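Long-range contacts in protein toll (Drosophila melanogaster, PDB 4LXR), which acts as the cell-surface receptor for the cleaved cytokine spaetzle C-106, switching on Toll signalling in embryonic dorsal-ventral patterning and antifungal immunity: residues L209-E215 / P234-H240; Q587-L593 / C610-Y615; C730-L736 / L766-C772. Numbering follows the deposited sequence.

Contact 1: L209-E215 / P234-H240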
loop_
_atom_site.group_PDB
_atom_site.type_symbol
_atom_site.label_atom_id
_atom_site.label_comp_id
_atom_site.label_asym_id
_atom_site.label_seq_id
_atom_site.Cartn_x
_atom_site.Cartn_y
_atom_site.Cartn_z
ATOM N N LEU A 209 -6.723 11.188 -42.797
ATOM C CA LEU A 209 -7.034 9.810 -43.131
ATOM C C LEU A 209 -8.419 9.739 -43.759
ATOM O O LEU A 209 -9.366 10.356 -43.264
ATOM C CB LEU A 209 -6.967 8.919 -41.882
ATOM C CG LEU A 209 -5.596 8.679 -41.269
ATOM C CD1 LEU A 209 -5.765 7.873 -39.984
ATOM C CD2 LEU A 209 -4.639 7.964 -42.250
ATOM N N THR A 210 -8.506 9.027 -44.879
ATOM C CA THR A 210 -9.766 8.756 -45.555
ATOM C C THR A 210 -9.820 7.275 -45.925
ATOM O O THR A 210 -8.801 6.561 -45.870
ATOM C CB THR A 210 -9.954 9.620 -46.846
ATOM O OG1 THR A 210 -8.811 9.469 -47.701
ATOM C CG2 THR A 210 -10.113 11.089 -46.502
ATOM N N LYS A 211 -11.015 6.832 -46.303
ATOM C CA LYS A 211 -11.301 5.438 -46.633
ATOM C C LYS A 211 -10.314 4.853 -47.643
ATOM O O LYS A 211 -9.792 3.755 -47.454
ATOM C CB LYS A 211 -12.746 5.341 -47.133
ATOM C CG LYS A 211 -13.107 4.110 -47.921
ATOM C CD LYS A 211 -14.587 4.189 -48.335
ATOM C CE LYS A 211 -14.939 3.144 -49.392
ATOM N NZ LYS A 211 -16.415 2.988 -49.602
ATOM N N HIS A 212 -10.012 5.614 -48.684
ATOM C CA HIS A 212 -9.100 5.161 -49.726
ATOM C C HIS A 212 -7.700 4.826 -49.213
ATOM O O HIS A 212 -6.969 4.060 -49.852
ATOM C CB HIS A 212 -9.010 6.208 -50.849
ATOM C CG HIS A 212 -8.223 5.752 -52.043
ATOM N ND1 HIS A 212 -8.657 4.749 -52.885
ATOM C CD2 HIS A 212 -7.029 6.164 -52.534
ATOM C CE1 HIS A 212 -7.766 4.567 -53.843
ATOM N NE2 HIS A 212 -6.769 5.412 -53.655
ATOM N N ASP A 213 -7.322 5.396 -48.070
ATOM C CA ASP A 213 -6.001 5.159 -47.500
ATOM C C ASP A 213 -5.789 3.674 -47.174
ATOM O O ASP A 213 -4.658 3.169 -47.204
ATOM C CB ASP A 213 -5.765 6.030 -46.246
ATOM C CG ASP A 213 -5.430 7.488 -46.579
ATOM O OD1 ASP A 213 -5.009 7.768 -47.720
ATOM O OD2 ASP A 213 -5.566 8.359 -45.687
ATOM N N PHE A 214 -6.875 2.966 -46.882
ATOM C CA PHE A 214 -6.755 1.565 -46.488
ATOM C C PHE A 214 -7.289 0.606 -47.548
ATOM O O PHE A 214 -7.600 -0.547 -47.258
ATOM C CB PHE A 214 -7.445 1.320 -45.142
ATOM C CG PHE A 214 -6.959 2.228 -44.053
ATOM C CD1 PHE A 214 -5.723 2.025 -43.472
ATOM C CD2 PHE A 214 -7.728 3.294 -43.628
ATOM C CE1 PHE A 214 -5.269 2.870 -42.476
ATOM C CE2 PHE A 214 -7.280 4.134 -42.623
ATOM C CZ PHE A 214 -6.052 3.930 -42.058
ATOM N N GLU A 215 -7.380 1.079 -48.785
ATOM C CA GLU A 215 -7.801 0.210 -49.886
ATOM C C GLU A 215 -6.879 -1.006 -50.040
ATOM O O GLU A 215 -5.659 -0.878 -50.171
ATOM C CB GLU A 215 -7.863 1.001 -51.191
ATOM C CG GLU A 215 -7.934 0.153 -52.419
ATOM C CD GLU A 215 -7.817 0.988 -53.673
ATOM O OE1 GLU A 215 -6.726 0.991 -54.284
ATOM O OE2 GLU A 215 -8.814 1.652 -54.035
ATOM N N PRO A 234 -13.663 10.920 -40.951
ATOM C CA PRO A 234 -14.854 10.658 -41.769
ATOM C C PRO A 234 -15.493 9.340 -41.322
ATOM O O PRO A 234 -14.773 8.445 -40.876
ATOM C CB PRO A 234 -14.297 10.531 -43.202
ATOM C CG PRO A 234 -12.868 11.017 -43.137
ATOM C CD PRO A 234 -12.413 10.778 -41.715
ATOM N N HIS A 235 -16.809 9.223 -41.449
ATOM C CA HIS A 235 -17.535 8.054 -40.963
ATOM C C HIS A 235 -17.133 6.740 -41.642
ATOM O O HIS A 235 -17.340 5.655 -41.092
ATOM C CB HIS A 235 -19.034 8.273 -41.137
ATOM C CG HIS A 235 -19.524 8.035 -42.535
ATOM N ND1 HIS A 235 -19.869 6.784 -43.000
ATOM C CD2 HIS A 235 -19.741 8.891 -43.564
ATOM C CE1 HIS A 235 -20.273 6.879 -44.256
ATOM N NE2 HIS A 235 -20.200 8.146 -44.623
ATOM N N ASP A 236 -16.574 6.838 -42.843
ATOM C CA ASP A 236 -16.200 5.647 -43.590
ATOM C C ASP A 236 -14.685 5.420 -43.670
ATOM O O ASP A 236 -14.229 4.650 -44.514
ATOM C CB ASP A 236 -16.819 5.688 -45.010
ATOM C CG ASP A 236 -16.370 6.902 -45.824
ATOM O OD1 ASP A 236 -15.477 7.652 -45.376
ATOM O OD2 ASP A 236 -16.906 7.102 -46.936
ATOM N N VAL A 237 -13.913 6.074 -42.797
ATOM C CA VAL A 237 -12.453 5.970 -42.845
ATOM C C VAL A 237 -11.934 4.533 -42.761
ATOM O O VAL A 237 -10.884 4.214 -43.329
ATOM C CB VAL A 237 -11.751 6.814 -41.741
ATOM C CG1 VAL A 237 -12.104 6.310 -40.331
ATOM C CG2 VAL A 237 -10.220 6.804 -41.948
ATOM N N PHE A 238 -12.670 3.671 -42.059
ATOM C CA PHE A 238 -12.222 2.299 -41.814
ATOM C C PHE A 238 -12.996 1.281 -42.669
ATOM O O PHE A 238 -12.906 0.076 -42.440
ATOM C CB PHE A 238 -12.398 1.940 -40.322
ATOM C CG PHE A 238 -11.632 2.836 -39.364
ATOM C CD1 PHE A 238 -10.281 3.081 -39.540
ATOM C CD2 PHE A 238 -12.274 3.412 -38.275
ATOM C CE1 PHE A 238 -9.574 3.889 -38.639
ATOM C CE2 PHE A 238 -11.584 4.237 -37.378
ATOM C CZ PHE A 238 -10.235 4.478 -37.566
ATOM N N ALA A 239 -13.760 1.763 -43.646
ATOM C CA ALA A 239 -14.613 0.888 -44.453
ATOM C C ALA A 239 -13.906 -0.319 -45.061
ATOM O O ALA A 239 -14.500 -1.385 -45.189
ATOM C CB ALA A 239 -15.317 1.673 -45.536
ATOM N N HIS A 240 -12.648 -0.155 -45.450
ATOM C CA HIS A 240 -11.940 -1.250 -46.111
ATOM C C HIS A 240 -11.288 -2.231 -45.131
ATOM O O HIS A 240 -10.884 -3.320 -45.522
ATOM C CB HIS A 240 -10.891 -0.697 -47.078
ATOM C CG HIS A 240 -11.479 -0.095 -48.313
ATOM N ND1 HIS A 240 -10.974 1.045 -48.899
ATOM C CD2 HIS A 240 -12.525 -0.481 -49.078
ATOM C CE1 HIS A 240 -11.687 1.337 -49.973
ATOM N NE2 HIS A 240 -12.635 0.427 -50.102
HETATM O O HOH W 1 -11.114 2.131 -45.372
HETATM O O HOH W 2 -13.265 8.745 -45.939
HETATM O O HOH W 3 -18.012 5.098 -48.277
#

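Contact 2: Q587-L593 / C610-Y615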
loop_
_atom_site.group_PDB
_atom_site.type_symbol
_atom_site.label_atom_id
_atom_site.label_comp_id
_atom_site.label_asym_id
_atom_site.label_seq_id
_atom_site.Cartn_x
_atom_site.Cartn_y
_atom_site.Cartn_z
ATOM N N GLN A 587 -0.894 0.400 39.692
ATOM C CA GLN A 587 -1.367 1.151 40.857
ATOM C C GLN A 587 -1.486 2.657 40.585
ATOM O O GLN A 587 -1.936 3.415 41.442
ATOM C CB GLN A 587 -0.504 0.878 42.101
ATOM C CG GLN A 587 0.845 1.576 42.121
ATOM C CD GLN A 587 1.869 0.926 41.211
ATOM O OE1 GLN A 587 1.619 -0.126 40.618
ATOM N NE2 GLN A 587 3.030 1.558 41.089
ATOM N N THR A 588 -1.101 3.073 39.382
ATOM C CA THR A 588 -1.181 4.473 38.975
ATOM C C THR A 588 -2.566 4.793 38.445
ATOM O O THR A 588 -2.950 5.960 38.343
ATOM C CB THR A 588 -0.174 4.795 37.857
ATOM O OG1 THR A 588 1.030 4.051 38.064
ATOM C CG2 THR A 588 0.151 6.279 37.843
ATOM N N LEU A 589 -3.308 3.750 38.093
ATOM C CA LEU A 589 -4.618 3.920 37.481
ATOM C C LEU A 589 -5.631 4.311 38.540
ATOM O O LEU A 589 -6.088 3.469 39.307
ATOM C CB LEU A 589 -5.050 2.627 36.798
ATOM C CG LEU A 589 -4.097 2.100 35.722
ATOM C CD1 LEU A 589 -4.584 0.764 35.208
ATOM C CD2 LEU A 589 -3.970 3.092 34.577
ATOM N N ILE A 590 -5.980 5.590 38.589
ATOM C CA ILE A 590 -6.875 6.062 39.636
ATOM C C ILE A 590 -8.120 6.774 39.119
ATOM O O ILE A 590 -8.131 7.349 38.028
ATOM C CB ILE A 590 -6.144 6.972 40.645
ATOM C CG1 ILE A 590 -5.614 8.228 39.946
ATOM C CG2 ILE A 590 -5.026 6.188 41.361
ATOM C CD1 ILE A 590 -5.019 9.255 40.906
ATOM N N CYS A 591 -9.174 6.710 39.922
ATOM C CA CYS A 591 -10.391 7.460 39.660
ATOM C C CYS A 591 -10.700 8.351 40.864
ATOM O O CYS A 591 -10.810 7.864 41.990
ATOM C CB CYS A 591 -11.555 6.510 39.377
ATOM S SG CYS A 591 -11.446 5.650 37.772
ATOM N N PRO A 592 -10.821 9.665 40.632
ATOM C CA PRO A 592 -11.117 10.619 41.708
ATOM C C PRO A 592 -12.431 10.318 42.440
ATOM O O PRO A 592 -13.321 9.664 41.903
ATOM C CB PRO A 592 -11.219 11.958 40.967
ATOM C CG PRO A 592 -10.389 11.774 39.732
ATOM C CD PRO A 592 -10.568 10.336 39.344
ATOM N N LEU A 593 -12.516 10.774 43.684
ATOM C CA LEU A 593 -13.752 10.744 44.454
ATOM C C LEU A 593 -14.117 12.193 44.756
ATOM O O LEU A 593 -13.421 12.885 45.504
ATOM C CB LEU A 593 -13.576 9.945 45.755
ATOM C CG LEU A 593 -14.712 10.035 46.784
ATOM C CD1 LEU A 593 -16.008 9.464 46.228
ATOM C CD2 LEU A 593 -14.341 9.348 48.082
ATOM N N CYS A 610 -9.321 13.028 47.047
ATOM C CA CYS A 610 -9.553 11.612 47.305
ATOM C C CYS A 610 -9.650 10.856 45.988
ATOM O O CYS A 610 -10.228 11.351 45.028
ATOM C CB CYS A 610 -10.850 11.407 48.101
ATOM S SG CYS A 610 -11.067 12.489 49.552
ATOM N N HIS A 611 -9.085 9.657 45.931
ATOM C CA HIS A 611 -9.238 8.842 44.729
ATOM C C HIS A 611 -9.273 7.368 45.078
ATOM O O HIS A 611 -9.007 6.978 46.217
ATOM C CB HIS A 611 -8.116 9.112 43.724
ATOM C CG HIS A 611 -6.751 8.788 44.250
ATOM N ND1 HIS A 611 -5.933 9.736 44.826
ATOM C CD2 HIS A 611 -6.067 7.620 44.303
ATOM C CE1 HIS A 611 -4.799 9.168 45.200
ATOM N NE2 HIS A 611 -4.855 7.884 44.893
ATOM N N VAL A 612 -9.591 6.560 44.075
ATOM C CA VAL A 612 -9.680 5.118 44.214
ATOM C C VAL A 612 -8.649 4.464 43.306
ATOM O O VAL A 612 -8.481 4.854 42.146
ATOM C CB VAL A 612 -11.094 4.613 43.860
ATOM C CG1 VAL A 612 -11.085 3.130 43.564
ATOM C CG2 VAL A 612 -12.065 4.926 44.981
ATOM N N ARG A 613 -7.954 3.473 43.843
ATOM C CA ARG A 613 -6.935 2.748 43.110
ATOM C C ARG A 613 -7.450 1.325 42.953
ATOM O O ARG A 613 -7.541 0.596 43.936
ATOM C CB ARG A 613 -5.638 2.753 43.920
ATOM C CG ARG A 613 -4.408 2.284 43.175
ATOM C CD ARG A 613 -3.316 1.881 44.165
ATOM N NE ARG A 613 -3.042 2.915 45.152
ATOM C CZ ARG A 613 -3.007 2.711 46.464
ATOM N NH1 ARG A 613 -3.225 1.504 46.959
ATOM N NH2 ARG A 613 -2.742 3.715 47.284
ATOM N N THR A 614 -7.810 0.925 41.736
ATOM C CA THR A 614 -8.434 -0.387 41.562
ATOM C C THR A 614 -7.463 -1.557 41.690
ATOM O O THR A 614 -7.877 -2.665 42.031
ATOM C CB THR A 614 -9.211 -0.502 40.233
ATOM O OG1 THR A 614 -8.469 0.137 39.191
ATOM C CG2 THR A 614 -10.579 0.152 40.357
ATOM N N TYR A 615 -6.182 -1.318 41.421
ATOM C CA TYR A 615 -5.196 -2.392 41.478
ATOM C C TYR A 615 -5.224 -3.143 42.817
ATOM O O TYR A 615 -5.130 -4.368 42.844
ATOM C CB TYR A 615 -3.783 -1.880 41.176
ATOM C CG TYR A 615 -2.697 -2.855 41.585
ATOM C CD1 TYR A 615 -2.380 -3.947 40.785
ATOM C CD2 TYR A 615 -2.000 -2.690 42.775
ATOM C CE1 TYR A 615 -1.400 -4.846 41.147
ATOM C CE2 TYR A 615 -1.010 -3.593 43.157
ATOM C CZ TYR A 615 -0.714 -4.670 42.336
ATOM O OH TYR A 615 0.268 -5.570 42.699
HETATM O O HOH W 4 -2.012 5.464 43.264
HETATM O O HOH W 5 -5.208 1.105 40.310
#

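Contact 3: C730-L736 / L766-C772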
loop_
_atom_site.group_PDB
_atom_site.type_symbol
_atom_site.label_atom_id
_atom_site.label_comp_id
_atom_site.label_asym_id
_atom_site.label_seq_id
_atom_site.Cartn_x
_atom_site.Cartn_y
_atom_site.Cartn_z
ATOM N N CYS A 730 9.941 4.758 84.562
ATOM C CA CYS A 730 9.455 3.433 84.909
ATOM C C CYS A 730 8.154 3.055 84.214
ATOM O O CYS A 730 7.860 1.869 84.036
ATOM C CB CYS A 730 9.321 3.287 86.423
ATOM S SG CYS A 730 9.797 1.650 86.953
ATOM N N THR A 731 7.386 4.060 83.804
ATOM C CA THR A 731 6.118 3.805 83.137
ATOM C C THR A 731 6.338 3.463 81.665
ATOM O O THR A 731 5.419 3.009 80.981
ATOM C CB THR A 731 5.146 5.001 83.265
ATOM O OG1 THR A 731 3.859 4.628 82.759
ATOM C CG2 THR A 731 5.660 6.203 82.487
ATOM N N ALA A 732 7.557 3.680 81.183
ATOM C CA ALA A 732 7.876 3.414 79.784
ATOM C C ALA A 732 8.350 1.981 79.590
ATOM O O ALA A 732 8.598 1.564 78.465
ATOM C CB ALA A 732 8.925 4.397 79.268
ATOM N N LYS A 733 8.476 1.225 80.679
ATOM C CA LYS A 733 8.936 -0.155 80.549
ATOM C C LYS A 733 8.178 -1.002 79.498
ATOM O O LYS A 733 8.825 -1.641 78.680
ATOM C CB LYS A 733 8.985 -0.864 81.895
ATOM C CG LYS A 733 9.788 -2.148 81.889
ATOM C CD LYS A 733 9.255 -3.117 82.944
ATOM C CE LYS A 733 10.306 -4.104 83.406
ATOM N NZ LYS A 733 10.730 -3.828 84.817
ATOM N N PRO A 734 6.821 -1.013 79.522
ATOM C CA PRO A 734 6.129 -1.786 78.483
ATOM C C PRO A 734 6.488 -1.341 77.076
ATOM O O PRO A 734 6.665 -2.204 76.220
ATOM C CB PRO A 734 4.636 -1.515 78.750
ATOM C CG PRO A 734 4.586 -0.511 79.848
ATOM C CD PRO A 734 5.881 -0.575 80.571
ATOM N N LEU A 735 6.594 -0.031 76.854
ATOM C CA LEU A 735 6.982 0.497 75.551
ATOM C C LEU A 735 8.398 0.056 75.190
ATOM O O LEU A 735 8.661 -0.322 74.045
ATOM C CB LEU A 735 6.851 2.025 75.491
ATOM C CG LEU A 735 7.412 2.708 74.231
ATOM C CD1 LEU A 735 6.750 2.202 72.962
ATOM C CD2 LEU A 735 7.332 4.220 74.303
ATOM N N LEU A 736 9.304 0.084 76.163
ATOM C CA LEU A 736 10.679 -0.335 75.901
ATOM C C LEU A 736 10.709 -1.803 75.491
ATOM O O LEU A 736 11.319 -2.147 74.481
ATOM C CB LEU A 736 11.610 -0.064 77.100
ATOM C CG LEU A 736 13.105 -0.274 76.817
ATOM C CD1 LEU A 736 13.578 0.690 75.739
ATOM C CD2 LEU A 736 14.017 -0.165 78.083
ATOM N N LEU A 766 18.887 2.186 75.813
ATOM C CA LEU A 766 18.359 2.011 77.172
ATOM C C LEU A 766 17.977 0.570 77.471
ATOM O O LEU A 766 17.328 -0.106 76.652
ATOM C CB LEU A 766 17.134 2.907 77.437
ATOM C CG LEU A 766 17.363 4.378 77.790
ATOM C CD1 LEU A 766 18.384 4.500 78.895
ATOM C CD2 LEU A 766 17.801 5.186 76.574
ATOM N N SER A 767 18.381 0.125 78.652
ATOM C CA SER A 767 17.960 -1.139 79.226
ATOM C C SER A 767 16.749 -0.921 80.141
ATOM O O SER A 767 16.477 0.197 80.583
ATOM C CB SER A 767 19.119 -1.727 80.051
ATOM O OG SER A 767 18.731 -2.903 80.727
ATOM N N THR A 768 16.030 -1.995 80.438
ATOM C CA THR A 768 14.921 -1.913 81.374
ATOM C C THR A 768 15.421 -1.565 82.783
ATOM O O THR A 768 14.671 -1.029 83.596
ATOM C CB THR A 768 14.104 -3.213 81.409
ATOM O OG1 THR A 768 14.966 -4.301 81.738
ATOM C CG2 THR A 768 13.488 -3.484 80.064
ATOM N N ASN A 769 16.691 -1.848 83.062
ATOM C CA ASN A 769 17.282 -1.479 84.345
ATOM C C ASN A 769 17.576 0.016 84.453
ATOM O O ASN A 769 17.402 0.616 85.521
ATOM C CB ASN A 769 18.558 -2.282 84.601
ATOM C CG ASN A 769 18.359 -3.768 84.389
ATOM O OD1 ASN A 769 19.010 -4.380 83.537
ATOM N ND2 ASN A 769 17.450 -4.359 85.160
ATOM N N ASP A 770 18.017 0.613 83.348
ATOM C CA ASP A 770 18.382 2.029 83.317
ATOM C C ASP A 770 17.188 2.934 83.577
ATOM O O ASP A 770 17.328 4.050 84.072
ATOM C CB ASP A 770 18.944 2.402 81.945
ATOM C CG ASP A 770 20.131 1.558 81.547
ATOM O OD1 ASP A 770 20.941 1.208 82.429
ATOM O OD2 ASP A 770 20.261 1.252 80.346
ATOM N N ILE A 771 16.016 2.434 83.222
ATOM C CA ILE A 771 14.840 3.260 83.014
ATOM C C ILE A 771 13.908 3.153 84.221
ATOM O O ILE A 771 13.092 4.036 84.497
ATOM C CB ILE A 771 14.128 2.788 81.724
ATOM C CG1 ILE A 771 12.976 3.692 81.347
ATOM C CG2 ILE A 771 13.599 1.382 81.878
ATOM C CD1 ILE A 771 12.136 3.107 80.235
ATOM N N CYS A 772 14.082 2.077 84.971
ATOM C CA CYS A 772 13.089 1.665 85.935
ATOM C C CYS A 772 13.785 0.947 87.075
ATOM O O CYS A 772 13.922 -0.275 87.041
ATOM C CB CYS A 772 12.091 0.738 85.237
ATOM S SG CYS A 772 10.817 0.026 86.279
#

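Contact 1: L209-E215 / P234-H240
Two successive leucine-rich repeats pack side by side here, through the non-strand parts of their coils: segment 209-215 comes after strand 198-200, and segment 234-240 comes after strand 222-224. Backbone proximity is the first evidence, with the CA atoms of K211 and V237 only 4.0 Å apart and a CA-H...O contact of 3.5 Å from K211 CA to V237 O. One direct hydrogen bond crosses, from H240 ND1 to K211 O (3.3 Å, 137°); K211 CG also makes an off-centre CH-pi contact with the H240 ring, 4.1 Å from its centroid. Water does much of the remaining polar work. Water 1 donates to K211 O and V237 O and accepts from H240 N, while water 2 bridges K211 N and D236 OD1, and water 3 bridges K211 NZ and D236 OD2. On the buried side, V237 CG2 lies 3.9 Å from L209 CB and 4.0 Å from F214 CE2, and F214 CE2 is 4.4 Å from F238 CD1. Within 209-215, D213 OD2 accepts from T210 N (3.1 Å), and its OD1 forms a salt bridge to R187. F214 and F238 occupy equivalent positions 24 residues apart, the spacing of the solenoid coils in a Toll-like receptor ectodomain.

Contact 2: Q587-L593 / C610-Y615
Three backbone hydrogen bonds carry this antiparallel strand pair: C591 N to V612 O (3.0 Å, 162°), V612 N to C591 O (2.7 Å, 153°) and L593 N to C610 O (2.7 Å, 163°). The first two make C591 and V612 a hydrogen-bonded pair; P592 and H611 form the neighbouring non-hydrogen-bonded pair, their CA atoms 4.0 Å apart. The short strand axes approach to 4.4 Å at 149°. Where direct pairing stops, water 5 donates to L589 O and accepts from Y615 N, extending the connection. CA-H...O contacts from I590 CA to V612 O (3.2 Å) and from P592 CA to C610 O (3.5 Å) supplement these bonds. In the packing, I590 CD1 sits over the H611 ring, 3.9 Å from its centroid and 14° off the normal, and L593 CB meets C610 CB at 3.9 Å. Q587 CB touches R613 CD (3.6 Å) and Y615 CD2 (3.9 Å), while the R613 guanidinium forms a salt bridge with D616. Disulfides tie C591 to C540 and C610 to C604. Backbone pairing between strands that each carry a disulfide-bonded cysteine thus couples the first LRRCT module to the following LRRNT module, with little dependence on charged side chains.

Contact 3: C730-L736 / L766-C772
L736, I771 and C772 bury the most surface, 89, 78 and 74 Å² respectively, and the contact is organised around them. L736, on helix 733-740, points toward the other segment and lays CD2 against its backbone and side chains: 3.5 Å from S767 C, 3.9 Å from T768 CG2 and 4.1 Å from I771 CG2. I771 reaches back with CD1 lying 3.6 Å from A732 CB and 4.1 Å from K733 N. C772 supplies the covalent link, its SG bonded to C730 SG at 2.0 Å; the chi3 of 32° departs from the usual value near ±90°, and the CA atoms of these two cysteines are only 4.2 Å apart. The short, weakly bonded helix at about 768-771 has S767 at its N-cap: S767 OG accepts from N769 N (3.3 Å), while D770 OD2 accepts from S767 N (2.8 Å), a capping box. With no hydrogen bond crossing between the segments, cohesion depends on the disulfide and apolar contacts, holding the two helical pieces of the second LRRCT cap together close to the C-terminal end of the ectodomain.

Along the chain the three contacts follow in series, each closing before the next opens. Contact 1 lies in the loops that follow strands 198-200 and 222-224, neighbouring parallel strands of the first solenoid's sheet. Contact 2, whose centre is about 87 Å away, adds strand 590-592 to the edge of the second sheet. Contact 3 comes after strand 718-720, the outermost strand at the other end of that sheet, its centre about 44 Å from contact 2 and about 128 Å from contact 1. None touches another. They therefore sample an interface between adjacent repeats, the junction between two leucine-rich-repeat blocks and the distal cap, spread along this elongated extracellular region, with contact 1 across the chain's centre from the others.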